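Local coordinates for hypothetical protein BT_3535 (Bacteroides thetaiotaomicron VPI-5482, PDB 3KNY) that is of unknown function but belongs to the BT_3535-like family, folds as two domains and is probably made as a lipoprotein, at residues 11-15 / 91-95; 20-24 / 130-134; 23-29 / 50-56; 188-194 / 210-216. All coordinates share one frame; numbering follows the deposited sequence.

Contact 1: 11-15 / 91-95; sequences VNEPM and YEGFL
Pro14 packs over one face of the Tyr91 ring, its CD 4.2 Å from the ring centroid and 16° off the normal, a CH-pi contact. Its CG reaches the near side at Tyr91 CD1 (3.8 Å), while Glu13 C covers the same face nearer the rim. Gly93 N lies against the opposite face, and Asn12 O comes in at the edge, 3.4 Å from Tyr91 CD2. Farther along, the selenomethionine Met15 bends at chi3 and sets CE at the edge of the Phe94 ring, in its plane, 3.6 Å from CE1. One hydrogen bond joins the segments: Asn12 ND2 donates to Glu92 O over 2.9 Å at 142°, the acceptor in the amide plane but the donor well above the carbonyl plane. Asn12, the centre of an inverse gamma turn, also offers OD1 to Thr213 N, and its amide thereby ties the loop to Glu92, where the chain leads into strand 93-97, and to strand 204-217, the parallel neighbour of that strand in the mixed sheet. Gly93 adopts a backbone conformation that a residue with a CB could hardly take. In the second shell, Glu54 holds both sides through its carboxylate, OE1 bonding Tyr91 OH and OE2 bonding Met15 N, and Lys186 forms a salt bridge with Glu92.

Contact 2: 20-24 / 130-134; sequences ENPEY and CTLYT
The phenol oxygen of Tyr24 is gripped by two N-H donors: Thr131 N, 3.3 Å from OH and fairly straight at 154°, and, weakly, Asn96 ND2 of strand 93-97. The carbonyl of the same threonine is taken by Asn21, whose ND2 donates to Thr131 O over 3.0 Å at 158°. That oxygen lies in the plane of the Asn21 amide, although the donor stands above the carbonyl plane; Thr131 O also approaches the Tyr24 ring obliquely. Asn21 carries CG anti to its own N (chi1 -154°), which swings the amide across to the strand and leaves its other end, OD1, 3.2 Å from Thr134 OG1 and beside the methyl of Thr131. Glu23 adds a weak bond, Thr131 OG1 to Glu23 OE1 at 3.4 Å. The three loop side chains are brought together by a type I turn from Asn21 to Tyr24, closed by Tyr24 N to Asn21 O at 3.1 Å; the same Asn21 O lies in the plane of the Tyr24 ring, at its edge. On the strand, Thr131 and Thr134 both point toward the loop while Leu132 and Tyr133 between them point away. This spacing comes from a classic beta bulge, in which Leu132 and Tyr133 both face Ile141 of strand 140-149. Strand 124-134 is an outermost strand of the three-stranded antiparallel sheet, and here loop side chains take up the N-H and C=O of Thr131 that a further strand could have paired with.

Contact 3: 23-29 / 50-56; sequences EYAPLNT and SSRYEIN
Glu23 O lies along the flank of Asn56, receiving a CA-H...O contact from Asn56 CA at 3.5 Å. The carboxylate of Glu23 and the Asn56 amide stand almost perpendicular, and OD1 of that amide is engaged by Ser58 N. Tyr24 brings CE1 to 3.6 Å from Asn56 CB, its ring nearly at right angles to the amide, and CD1 beside Glu54 O. An alanine in place of Tyr24 is likely to open a gap where the ring met Asn56 CB and Glu54 O, and to leave Thr131 N without its phenol acceptor. At Ala25 the backbones join: Ala25 N donates to Ile55 O over 2.8 Å at 170°, whereas the return bond from Ile55 N is long and weak. The loop runs along strand 53-55, which pairs on its other side with strand 93-97 in the mixed sheet. From Pro26 to Thr29 the chain makes a type II turn, with Asn28 at positive phi (54°); Thr29 OG1 braces it by bonding Pro26 O at 2.9 Å. Leu27, at the first corner, sets CG anti to its carbonyl carbon (chi1 -78°), which carries CD2 in among the backbone of Ser50 to Tyr53, 3.5 Å from Tyr53 O. Glu54 CG packs near Leu27 N, its carboxylate being engaged by Tyr91. Next, Asn28 N donates to Ser50 O (2.7 Å) from well above the carbonyl plane, and Asn28 OD1 rests against Ser51 CA. Thr29 O closes the contact at Ser50 CB (3.8 Å); Ser50 OG bonds back to Arg47 O, in helix 40-49.

Contact 4: 188-194 / 210-216; sequences LIAASCS and VQKTGFM
Ile189 with Met216, Ala191 with Gly214 and Cys193 with Lys212 form the hydrogen-bonded pairs of two antiparallel strand segments whose directions differ by 157°. Each pair has two bonds, among them Ala191 N to Gly214 O at 2.9 Å. The longest is Lys212 N to Cys193 O at 3.2 Å. CA-H...O contacts fill in between, among them Gln211 CA to Cys193 O at 3.2 Å. A side-chain bond joins the non-hydrogen-bonded pair Ser192 and Thr213, whose OG and OG1 lie 2.6 Å apart; either may be the donor. Apolar contacts form on both faces. Beside Ala190, Leu188 crosses Phe215 at about a right angle, CD1 lying 3.6 Å from Phe215 CD2, while Ala190 CB meets CE2 of the same ring. A glycine in place of Leu188 would probably remove the CD1 contact and leave a gap beside CD2 of the Phe215 ring. On the other face selenomethionine Met216 bends at chi3 (-84°) and sets its CE against Ile189 CG2 (3.6 Å) and Ala191 CB (3.8 Å); Cys193, also on this face, touches Val210 CG1 through SG. This second face packs on strands 124-134 and 140-149 of the three-stranded sheet. Within the mixed sheet, the hairpin of strands 188-201 and 204-217 is flanked by strand 177-183 beyond the first and by the parallel strands 7-10 and 93-97 beyond the second.

The centres of the four contacts lie about 9 to 15 Å apart, contacts 3 and 4 being the most distant. Contacts 1, 3 and 4 all reach the mixed sheet: strand 93-97 runs between strand 53-55 of contact 3 and strand 204-217 of contact 4. The loop between strand 7-10 and helix 40-49 supplies the first segments of contacts 1, 2 and 3, with Glu23 and Tyr24 common to the last two; this one irregular loop thus meets the mixed sheet through contacts 1 and 3 and the three-stranded sheet through contact 2. Leu132 of contact 2 packs on Gly214 of contact 4. Along the chain contacts 1 and 2 interlock, contact 3 closes early and contact 4 comes last.

Contact 1: 11-15 / 91-95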
loop_
_atom_site.group_PDB
_atom_site.type_symbol
_atom_site.label_atom_id
_atom_site.label_comp_id
_atom_site.label_asym_id
_atom_site.label_seq_id
_atom_site.Cartn_x
_atom_site.Cartn_y
_atom_site.Cartn_z
ATOM N N VAL A 11 0.985 -7.420 12.824
ATOM C CA VAL A 11 2.265 -7.489 12.132
ATOM C C VAL A 11 2.047 -7.577 10.619
ATOM O O VAL A 11 0.930 -7.626 10.149
ATOM C CB VAL A 11 3.093 -8.699 12.618
ATOM C CG1 VAL A 11 3.287 -8.615 14.105
ATOM C CG2 VAL A 11 2.462 -10.048 12.221
ATOM N N ASN A 12 3.134 -7.617 9.859
ATOM C CA ASN A 12 3.066 -7.540 8.420
ATOM C C ASN A 12 2.884 -8.918 7.832
ATOM O O ASN A 12 3.834 -9.547 7.364
ATOM C CB ASN A 12 4.314 -6.886 7.879
ATOM C CG ASN A 12 4.103 -6.287 6.527
ATOM O OD1 ASN A 12 3.156 -5.529 6.317
ATOM N ND2 ASN A 12 4.997 -6.588 5.601
ATOM N N GLU A 13 1.645 -9.391 7.876
ATOM C CA GLU A 13 1.317 -10.683 7.350
ATOM C C GLU A 13 0.003 -10.644 6.569
ATOM O O GLU A 13 -0.772 -9.678 6.639
ATOM C CB GLU A 13 1.290 -11.684 8.500
ATOM C CG GLU A 13 0.084 -11.519 9.439
ATOM C CD GLU A 13 0.177 -12.364 10.721
ATOM O OE1 GLU A 13 0.987 -13.316 10.811
ATOM O OE2 GLU A 13 -0.566 -12.030 11.654
ATOM N N PRO A 14 -0.264 -11.696 5.789
ATOM C CA PRO A 14 -1.459 -11.664 4.945
ATOM C C PRO A 14 -2.750 -11.613 5.752
ATOM O O PRO A 14 -2.823 -12.188 6.844
ATOM C CB PRO A 14 -1.349 -12.967 4.172
ATOM C CG PRO A 14 0.073 -13.300 4.183
ATOM C CD PRO A 14 0.557 -12.881 5.513
HETATM N N MSE A 15 -3.746 -10.906 5.231
HETATM C CA MSE A 15 -5.000 -10.733 5.950
HETATM C C MSE A 15 -5.756 -12.053 6.037
HETATM O O MSE A 15 -5.541 -12.952 5.219
HETATM C CB MSE A 15 -5.837 -9.595 5.340
HETATM C CG MSE A 15 -6.227 -9.689 3.873
HETATM SE SE MSE A 15 -6.955 -7.971 3.264
HETATM C CE MSE A 15 -5.387 -7.164 2.494
ATOM N N TYR A 91 5.864 -12.789 1.603
ATOM C CA TYR A 91 4.867 -11.728 1.676
ATOM C C TYR A 91 5.555 -10.399 1.915
ATOM O O TYR A 91 6.340 -10.294 2.835
ATOM C CB TYR A 91 3.915 -11.961 2.837
ATOM C CG TYR A 91 2.946 -10.815 3.039
ATOM C CD1 TYR A 91 1.894 -10.608 2.157
ATOM C CD2 TYR A 91 3.096 -9.931 4.091
ATOM C CE1 TYR A 91 1.025 -9.566 2.333
ATOM C CE2 TYR A 91 2.232 -8.879 4.272
ATOM C CZ TYR A 91 1.182 -8.708 3.404
ATOM O OH TYR A 91 0.311 -7.653 3.585
ATOM N N GLU A 92 5.226 -9.400 1.101
ATOM C CA GLU A 92 5.869 -8.073 1.110
ATOM C C GLU A 92 5.089 -7.047 1.930
ATOM O O GLU A 92 5.646 -6.383 2.799
ATOM C CB GLU A 92 5.944 -7.537 -0.331
ATOM C CG GLU A 92 7.053 -8.127 -1.150
ATOM C CD GLU A 92 8.357 -7.428 -0.903
ATOM O OE1 GLU A 92 8.612 -6.355 -1.518
ATOM O OE2 GLU A 92 9.114 -7.964 -0.076
ATOM N N GLY A 93 3.808 -6.900 1.595
ATOM C CA GLY A 93 2.912 -5.963 2.249
ATOM C C GLY A 93 1.836 -5.504 1.280
ATOM O O GLY A 93 1.531 -6.192 0.315
ATOM N N PHE A 94 1.282 -4.328 1.524
ATOM C CA PHE A 94 0.290 -3.743 0.636
ATOM C C PHE A 94 0.943 -3.058 -0.566
ATOM O O PHE A 94 2.151 -2.795 -0.530
ATOM C CB PHE A 94 -0.543 -2.755 1.408
ATOM C CG PHE A 94 -1.202 -3.353 2.608
ATOM C CD1 PHE A 94 -2.229 -4.267 2.458
ATOM C CD2 PHE A 94 -0.788 -3.014 3.895
ATOM C CE1 PHE A 94 -2.855 -4.832 3.556
ATOM C CE2 PHE A 94 -1.417 -3.572 5.020
ATOM C CZ PHE A 94 -2.459 -4.487 4.842
ATOM N N LEU A 95 0.155 -2.830 -1.634
ATOM C CA LEU A 95 0.608 -2.119 -2.839
ATOM C C LEU A 95 -0.483 -1.182 -3.373
ATOM O O LEU A 95 -1.630 -1.585 -3.477
ATOM C CB LEU A 95 1.010 -3.108 -3.930
ATOM C CG LEU A 95 1.626 -2.547 -5.220
ATOM C CD1 LEU A 95 2.957 -1.903 -4.906
ATOM C CD2 LEU A 95 1.781 -3.651 -6.301
#

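Contact 2: 20-24 / 130-134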
loop_
_atom_site.group_PDB
_atom_site.type_symbol
_atom_site.label_atom_id
_atom_site.label_comp_id
_atom_site.label_asym_id
_atom_site.label_seq_id
_atom_site.Cartn_x
_atom_site.Cartn_y
_atom_site.Cartn_z
ATOM N N GLU A 20 -10.366 -6.974 6.610
ATOM C CA GLU A 20 -9.298 -6.357 7.437
ATOM C C GLU A 20 -8.701 -5.039 6.904
ATOM O O GLU A 20 -8.373 -4.133 7.673
ATOM C CB GLU A 20 -8.143 -7.332 7.666
ATOM C CG GLU A 20 -8.536 -8.682 8.229
ATOM C CD GLU A 20 -7.331 -9.464 8.704
ATOM O OE1 GLU A 20 -6.196 -8.997 8.476
ATOM O OE2 GLU A 20 -7.518 -10.548 9.297
ATOM N N ASN A 21 -8.474 -4.975 5.603
ATOM C CA ASN A 21 -8.042 -3.748 4.956
ATOM C C ASN A 21 -8.758 -3.838 3.619
ATOM O O ASN A 21 -8.202 -4.289 2.622
ATOM C CB ASN A 21 -6.502 -3.643 4.850
ATOM C CG ASN A 21 -6.010 -2.176 4.796
ATOM O OD1 ASN A 21 -6.805 -1.238 4.957
ATOM N ND2 ASN A 21 -4.702 -1.982 4.571
ATOM N N PRO A 22 -10.040 -3.449 3.619
ATOM C CA PRO A 22 -10.957 -3.771 2.519
ATOM C C PRO A 22 -10.592 -3.182 1.159
ATOM O O PRO A 22 -11.027 -3.723 0.149
ATOM C CB PRO A 22 -12.304 -3.224 3.013
ATOM C CG PRO A 22 -11.943 -2.099 3.937
ATOM C CD PRO A 22 -10.620 -2.474 4.567
ATOM N N GLU A 23 -9.789 -2.117 1.127
ATOM C CA GLU A 23 -9.388 -1.503 -0.146
ATOM C C GLU A 23 -8.325 -2.325 -0.904
ATOM O O GLU A 23 -7.997 -1.989 -2.042
ATOM C CB GLU A 23 -8.945 -0.026 0.061
ATOM C CG GLU A 23 -7.532 0.237 0.711
ATOM C CD GLU A 23 -7.242 1.753 1.021
ATOM O OE1 GLU A 23 -8.043 2.344 1.781
ATOM O OE2 GLU A 23 -6.220 2.347 0.530
ATOM N N TYR A 24 -7.823 -3.395 -0.281
ATOM C CA TYR A 24 -6.767 -4.246 -0.832
ATOM C C TYR A 24 -7.206 -5.708 -1.078
ATOM O O TYR A 24 -7.899 -6.311 -0.257
ATOM C CB TYR A 24 -5.552 -4.250 0.130
ATOM C CG TYR A 24 -4.887 -2.889 0.280
ATOM C CD1 TYR A 24 -3.881 -2.471 -0.596
ATOM C CD2 TYR A 24 -5.265 -2.020 1.288
ATOM C CE1 TYR A 24 -3.293 -1.223 -0.477
ATOM C CE2 TYR A 24 -4.669 -0.769 1.421
ATOM C CZ TYR A 24 -3.699 -0.374 0.531
ATOM O OH TYR A 24 -3.147 0.871 0.672
ATOM N N CYS A 130 -1.437 5.756 1.482
ATOM C CA CYS A 130 -1.396 4.341 1.721
ATOM C C CYS A 130 -2.013 3.971 3.067
ATOM O O CYS A 130 -1.640 4.535 4.078
ATOM C CB CYS A 130 0.076 4.051 1.761
ATOM S SG CYS A 130 0.248 2.482 1.793
ATOM N N THR A 131 -2.959 3.048 3.112
ATOM C CA THR A 131 -3.563 2.719 4.395
ATOM C C THR A 131 -2.833 1.531 4.923
ATOM O O THR A 131 -2.931 0.456 4.352
ATOM C CB THR A 131 -5.039 2.424 4.287
ATOM O OG1 THR A 131 -5.691 3.618 3.865
ATOM C CG2 THR A 131 -5.601 1.993 5.632
ATOM N N LEU A 132 -2.100 1.730 6.011
ATOM C CA LEU A 132 -1.249 0.683 6.553
ATOM C C LEU A 132 -2.026 -0.263 7.426
ATOM O O LEU A 132 -1.640 -1.420 7.545
ATOM C CB LEU A 132 -0.092 1.260 7.350
ATOM C CG LEU A 132 0.980 1.981 6.544
ATOM C CD1 LEU A 132 2.031 2.531 7.511
ATOM C CD2 LEU A 132 1.594 1.028 5.505
ATOM N N TYR A 133 -3.109 0.216 8.033
ATOM C CA TYR A 133 -3.843 -0.598 8.989
ATOM C C TYR A 133 -5.210 -0.019 9.252
ATOM O O TYR A 133 -5.377 1.195 9.231
ATOM C CB TYR A 133 -3.055 -0.735 10.295
ATOM C CG TYR A 133 -3.847 -1.319 11.437
ATOM C CD1 TYR A 133 -4.085 -2.664 11.515
ATOM C CD2 TYR A 133 -4.378 -0.508 12.431
ATOM C CE1 TYR A 133 -4.823 -3.206 12.559
ATOM C CE2 TYR A 133 -5.111 -1.036 13.477
ATOM C CZ TYR A 133 -5.331 -2.389 13.529
ATOM O OH TYR A 133 -6.065 -2.927 14.544
ATOM N N THR A 134 -6.193 -0.897 9.468
ATOM C CA THR A 134 -7.568 -0.471 9.801
ATOM C C THR A 134 -8.121 -1.378 10.854
ATOM O O THR A 134 -8.219 -2.562 10.641
ATOM C CB THR A 134 -8.524 -0.524 8.602
ATOM O OG1 THR A 134 -7.988 0.271 7.536
ATOM C CG2 THR A 134 -9.840 0.021 9.002
#

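Contact 3: 23-29 / 50-56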
loop_
_atom_site.group_PDB
_atom_site.type_symbol
_atom_site.label_atom_id
_atom_site.label_comp_id
_atom_site.label_asym_id
_atom_site.label_seq_id
_atom_site.Cartn_x
_atom_site.Cartn_y
_atom_site.Cartn_z
ATOM N N GLU A 23 -9.789 -2.117 1.127
ATOM C CA GLU A 23 -9.388 -1.503 -0.146
ATOM C C GLU A 23 -8.325 -2.325 -0.904
ATOM O O GLU A 23 -7.997 -1.989 -2.042
ATOM C CB GLU A 23 -8.945 -0.026 0.061
ATOM C CG GLU A 23 -7.532 0.237 0.711
ATOM C CD GLU A 23 -7.242 1.753 1.021
ATOM O OE1 GLU A 23 -8.043 2.344 1.781
ATOM O OE2 GLU A 23 -6.220 2.347 0.530
ATOM N N TYR A 24 -7.823 -3.395 -0.281
ATOM C CA TYR A 24 -6.767 -4.246 -0.832
ATOM C C TYR A 24 -7.206 -5.708 -1.078
ATOM O O TYR A 24 -7.899 -6.311 -0.257
ATOM C CB TYR A 24 -5.552 -4.250 0.130
ATOM C CG TYR A 24 -4.887 -2.889 0.280
ATOM C CD1 TYR A 24 -3.881 -2.471 -0.596
ATOM C CD2 TYR A 24 -5.265 -2.020 1.288
ATOM C CE1 TYR A 24 -3.293 -1.223 -0.477
ATOM C CE2 TYR A 24 -4.669 -0.769 1.421
ATOM C CZ TYR A 24 -3.699 -0.374 0.531
ATOM O OH TYR A 24 -3.147 0.871 0.672
ATOM N N ALA A 25 -6.755 -6.285 -2.194
ATOM C CA ALA A 25 -7.070 -7.674 -2.557
ATOM C C ALA A 25 -6.201 -8.653 -1.761
ATOM O O ALA A 25 -4.981 -8.525 -1.760
ATOM C CB ALA A 25 -6.865 -7.900 -4.072
ATOM N N PRO A 26 -6.821 -9.635 -1.088
ATOM C CA PRO A 26 -6.071 -10.689 -0.389
ATOM C C PRO A 26 -5.160 -11.434 -1.336
ATOM O O PRO A 26 -5.489 -11.551 -2.517
ATOM C CB PRO A 26 -7.159 -11.665 0.072
ATOM C CG PRO A 26 -8.459 -10.921 0.012
ATOM C CD PRO A 26 -8.282 -9.769 -0.929
ATOM N N LEU A 27 -4.055 -11.967 -0.824
ATOM C CA LEU A 27 -3.112 -12.716 -1.653
ATOM C C LEU A 27 -3.782 -13.726 -2.576
ATOM O O LEU A 27 -4.805 -14.357 -2.242
ATOM C CB LEU A 27 -2.093 -13.481 -0.807
ATOM C CG LEU A 27 -0.907 -12.759 -0.186
ATOM C CD1 LEU A 27 0.072 -13.835 0.226
ATOM C CD2 LEU A 27 -0.226 -11.764 -1.138
ATOM N N ASN A 28 -3.190 -13.881 -3.749
ATOM C CA ASN A 28 -3.690 -14.827 -4.734
ATOM C C ASN A 28 -5.178 -14.646 -5.099
ATOM O O ASN A 28 -5.850 -15.602 -5.439
ATOM C CB ASN A 28 -3.380 -16.248 -4.263
ATOM C CG ASN A 28 -1.906 -16.438 -3.965
ATOM O OD1 ASN A 28 -1.062 -16.381 -4.870
ATOM N ND2 ASN A 28 -1.581 -16.645 -2.692
ATOM N N THR A 29 -5.676 -13.412 -5.032
ATOM C CA THR A 29 -6.983 -13.071 -5.573
ATOM C C THR A 29 -6.901 -11.746 -6.346
ATOM O O THR A 29 -6.036 -10.898 -6.073
ATOM C CB THR A 29 -8.082 -12.952 -4.484
ATOM O OG1 THR A 29 -8.054 -11.641 -3.900
ATOM C CG2 THR A 29 -7.931 -14.019 -3.417
ATOM N N SER A 50 0.095 -10.787 -7.101
ATOM C CA SER A 50 -0.843 -11.015 -5.991
ATOM C C SER A 50 -0.392 -12.157 -5.083
ATOM O O SER A 50 -1.006 -12.401 -4.048
ATOM C CB SER A 50 -2.267 -11.303 -6.503
ATOM O OG SER A 50 -2.399 -12.661 -6.910
ATOM N N SER A 51 0.661 -12.868 -5.476
ATOM C CA SER A 51 1.196 -13.939 -4.641
ATOM C C SER A 51 2.124 -13.383 -3.564
ATOM O O SER A 51 2.560 -14.126 -2.692
ATOM C CB SER A 51 1.979 -14.925 -5.485
ATOM O OG SER A 51 3.232 -14.386 -5.852
ATOM N N ARG A 52 2.467 -12.097 -3.663
ATOM C CA ARG A 52 3.384 -11.450 -2.698
ATOM C C ARG A 52 2.872 -10.145 -2.123
ATOM O O ARG A 52 3.370 -9.715 -1.084
ATOM C CB ARG A 52 4.729 -11.143 -3.354
ATOM C CG ARG A 52 5.452 -12.349 -3.864
ATOM C CD ARG A 52 6.034 -13.147 -2.728
ATOM N NE ARG A 52 6.814 -14.237 -3.277
ATOM C CZ ARG A 52 6.298 -15.378 -3.707
ATOM N NH1 ARG A 52 4.989 -15.600 -3.615
ATOM N NH2 ARG A 52 7.103 -16.305 -4.226
ATOM N N TYR A 53 1.920 -9.509 -2.802
ATOM C CA TYR A 53 1.421 -8.195 -2.408
ATOM C C TYR A 53 -0.094 -8.231 -2.319
ATOM O O TYR A 53 -0.756 -8.929 -3.101
ATOM C CB TYR A 53 1.794 -7.131 -3.446
ATOM C CG TYR A 53 3.262 -6.886 -3.627
ATOM C CD1 TYR A 53 4.022 -7.659 -4.509
ATOM C CD2 TYR A 53 3.901 -5.853 -2.928
ATOM C CE1 TYR A 53 5.394 -7.416 -4.678
ATOM C CE2 TYR A 53 5.263 -5.606 -3.084
ATOM C CZ TYR A 53 6.005 -6.381 -3.955
ATOM O OH TYR A 53 7.342 -6.117 -4.094
ATOM N N GLU A 54 -0.641 -7.478 -1.379
ATOM C CA GLU A 54 -2.066 -7.325 -1.295
ATOM C C GLU A 54 -2.323 -5.992 -1.939
ATOM O O GLU A 54 -1.918 -4.964 -1.409
ATOM C CB GLU A 54 -2.542 -7.426 0.141
ATOM C CG GLU A 54 -2.459 -8.881 0.627
ATOM C CD GLU A 54 -2.681 -9.052 2.116
ATOM O OE1 GLU A 54 -2.212 -8.176 2.903
ATOM O OE2 GLU A 54 -3.301 -10.083 2.487
ATOM N N ILE A 55 -2.987 -6.037 -3.097
ATOM C CA ILE A 55 -3.000 -4.942 -4.063
ATOM C C ILE A 55 -4.315 -4.150 -4.089
ATOM O O ILE A 55 -5.403 -4.703 -4.062
ATOM C CB ILE A 55 -2.707 -5.506 -5.486
ATOM C CG1 ILE A 55 -1.403 -6.319 -5.483
ATOM C CG2 ILE A 55 -2.616 -4.396 -6.507
ATOM C CD1 ILE A 55 -1.048 -7.040 -6.813
ATOM N N ASN A 56 -4.195 -2.836 -4.132
ATOM C CA ASN A 56 -5.340 -1.967 -4.328
ATOM C C ASN A 56 -5.379 -1.616 -5.810
ATOM O O ASN A 56 -4.456 -0.993 -6.318
ATOM C CB ASN A 56 -5.238 -0.700 -3.480
ATOM C CG ASN A 56 -6.370 0.261 -3.749
ATOM O OD1 ASN A 56 -6.890 0.302 -4.849
ATOM N ND2 ASN A 56 -6.754 1.040 -2.752
#

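Contact 4: 188-194 / 210-216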
loop_
_atom_site.group_PDB
_atom_site.type_symbol
_atom_site.label_atom_id
_atom_site.label_comp_id
_atom_site.label_asym_id
_atom_site.label_seq_id
_atom_site.Cartn_x
_atom_site.Cartn_y
_atom_site.Cartn_z
ATOM N N LEU A 188 9.950 0.882 -6.107
ATOM C CA LEU A 188 8.777 1.192 -5.281
ATOM C C LEU A 188 9.141 2.147 -4.143
ATOM O O LEU A 188 10.294 2.190 -3.710
ATOM C CB LEU A 188 8.232 -0.094 -4.646
ATOM C CG LEU A 188 7.714 -1.195 -5.560
ATOM C CD1 LEU A 188 7.334 -2.417 -4.712
ATOM C CD2 LEU A 188 6.527 -0.691 -6.356
ATOM N N ILE A 189 8.151 2.890 -3.649
ATOM C CA ILE A 189 8.279 3.632 -2.397
ATOM C C ILE A 189 7.747 2.710 -1.319
ATOM O O ILE A 189 6.715 2.133 -1.519
ATOM C CB ILE A 189 7.460 4.928 -2.426
ATOM C CG1 ILE A 189 8.002 5.876 -3.511
ATOM C CG2 ILE A 189 7.503 5.641 -1.093
ATOM C CD1 ILE A 189 7.113 7.099 -3.786
ATOM N N ALA A 190 8.487 2.536 -0.211
ATOM C CA ALA A 190 8.090 1.693 0.945
ATOM C C ALA A 190 7.851 2.597 2.112
ATOM O O ALA A 190 8.727 3.368 2.450
ATOM C CB ALA A 190 9.185 0.710 1.334
ATOM N N ALA A 191 6.671 2.505 2.722
ATOM C CA ALA A 191 6.327 3.280 3.915
ATOM C C ALA A 191 5.992 2.256 5.002
ATOM O O ALA A 191 5.230 1.309 4.754
ATOM C CB ALA A 191 5.115 4.220 3.646
ATOM N N SER A 192 6.568 2.421 6.193
ATOM C CA SER A 192 6.351 1.465 7.265
ATOM C C SER A 192 6.024 2.162 8.535
ATOM O O SER A 192 6.383 3.318 8.722
ATOM C CB SER A 192 7.601 0.627 7.518
ATOM O OG SER A 192 7.815 -0.266 6.447
ATOM N N CYS A 193 5.372 1.438 9.435
ATOM C CA CYS A 193 5.209 1.941 10.756
ATOM C C CYS A 193 5.488 0.840 11.752
ATOM O O CYS A 193 5.398 -0.353 11.431
ATOM C CB CYS A 193 3.831 2.509 10.935
ATOM S SG CYS A 193 2.572 1.261 11.075
ATOM N N SER A 194 5.887 1.272 12.938
ATOM C CA SER A 194 6.111 0.402 14.047
ATOM C C SER A 194 5.867 1.219 15.313
ATOM O O SER A 194 6.672 2.053 15.666
ATOM C CB SER A 194 7.534 -0.117 14.011
ATOM O OG SER A 194 7.747 -0.992 15.104
ATOM N N VAL A 210 1.301 -1.958 16.144
ATOM C CA VAL A 210 1.148 -2.155 14.714
ATOM C C VAL A 210 2.477 -2.074 13.976
ATOM O O VAL A 210 3.185 -1.089 14.071
ATOM C CB VAL A 210 0.228 -1.114 14.117
ATOM C CG1 VAL A 210 0.120 -1.323 12.599
ATOM C CG2 VAL A 210 -1.154 -1.171 14.809
ATOM N N GLN A 211 2.815 -3.121 13.236
ATOM C CA GLN A 211 4.021 -3.124 12.419
ATOM C C GLN A 211 3.598 -3.515 11.007
ATOM O O GLN A 211 3.303 -4.685 10.769
ATOM C CB GLN A 211 5.030 -4.112 12.972
ATOM C CG GLN A 211 5.534 -3.776 14.337
ATOM C CD GLN A 211 6.444 -4.865 14.901
ATOM O OE1 GLN A 211 5.999 -5.861 15.406
ATOM N NE2 GLN A 211 7.707 -4.654 14.808
ATOM N N LYS A 212 3.561 -2.549 10.082
ATOM C CA LYS A 212 3.098 -2.785 8.712
ATOM C C LYS A 212 3.900 -2.049 7.657
ATOM O O LYS A 212 4.536 -1.054 7.959
ATOM C CB LYS A 212 1.617 -2.375 8.580
ATOM C CG LYS A 212 0.713 -3.197 9.455
ATOM C CD LYS A 212 -0.378 -3.886 8.704
ATOM C CE LYS A 212 -0.466 -5.305 9.124
ATOM N NZ LYS A 212 -1.502 -6.055 8.413
ATOM N N THR A 213 3.844 -2.536 6.418
ATOM C CA THR A 213 4.542 -1.907 5.306
ATOM C C THR A 213 3.638 -1.856 4.076
ATOM O O THR A 213 3.001 -2.826 3.712
ATOM C CB THR A 213 5.850 -2.638 4.967
ATOM O OG1 THR A 213 6.742 -2.570 6.089
ATOM C CG2 THR A 213 6.554 -2.016 3.770
ATOM N N GLY A 214 3.574 -0.692 3.467
ATOM C CA GLY A 214 2.852 -0.499 2.257
ATOM C C GLY A 214 3.796 0.015 1.185
ATOM O O GLY A 214 4.692 0.834 1.460
ATOM N N PHE A 215 3.576 -0.468 -0.037
ATOM C CA PHE A 215 4.373 -0.102 -1.188
ATOM C C PHE A 215 3.561 0.728 -2.162
ATOM O O PHE A 215 2.347 0.600 -2.253
ATOM C CB PHE A 215 4.929 -1.355 -1.870
ATOM C CG PHE A 215 5.959 -2.084 -1.041
ATOM C CD1 PHE A 215 5.579 -3.044 -0.136
ATOM C CD2 PHE A 215 7.312 -1.760 -1.141
ATOM C CE1 PHE A 215 6.534 -3.718 0.640
ATOM C CE2 PHE A 215 8.272 -2.409 -0.377
ATOM C CZ PHE A 215 7.872 -3.397 0.522
HETATM N N MSE A 216 4.251 1.588 -2.894
HETATM C CA MSE A 216 3.602 2.481 -3.823
HETATM C C MSE A 216 4.371 2.532 -5.150
HETATM O O MSE A 216 5.592 2.740 -5.159
HETATM C CB MSE A 216 3.519 3.858 -3.186
HETATM C CG MSE A 216 2.564 3.907 -2.041
HETATM SE SE MSE A 216 2.656 5.565 -1.079
HETATM C CE MSE A 216 4.139 5.227 0.111
#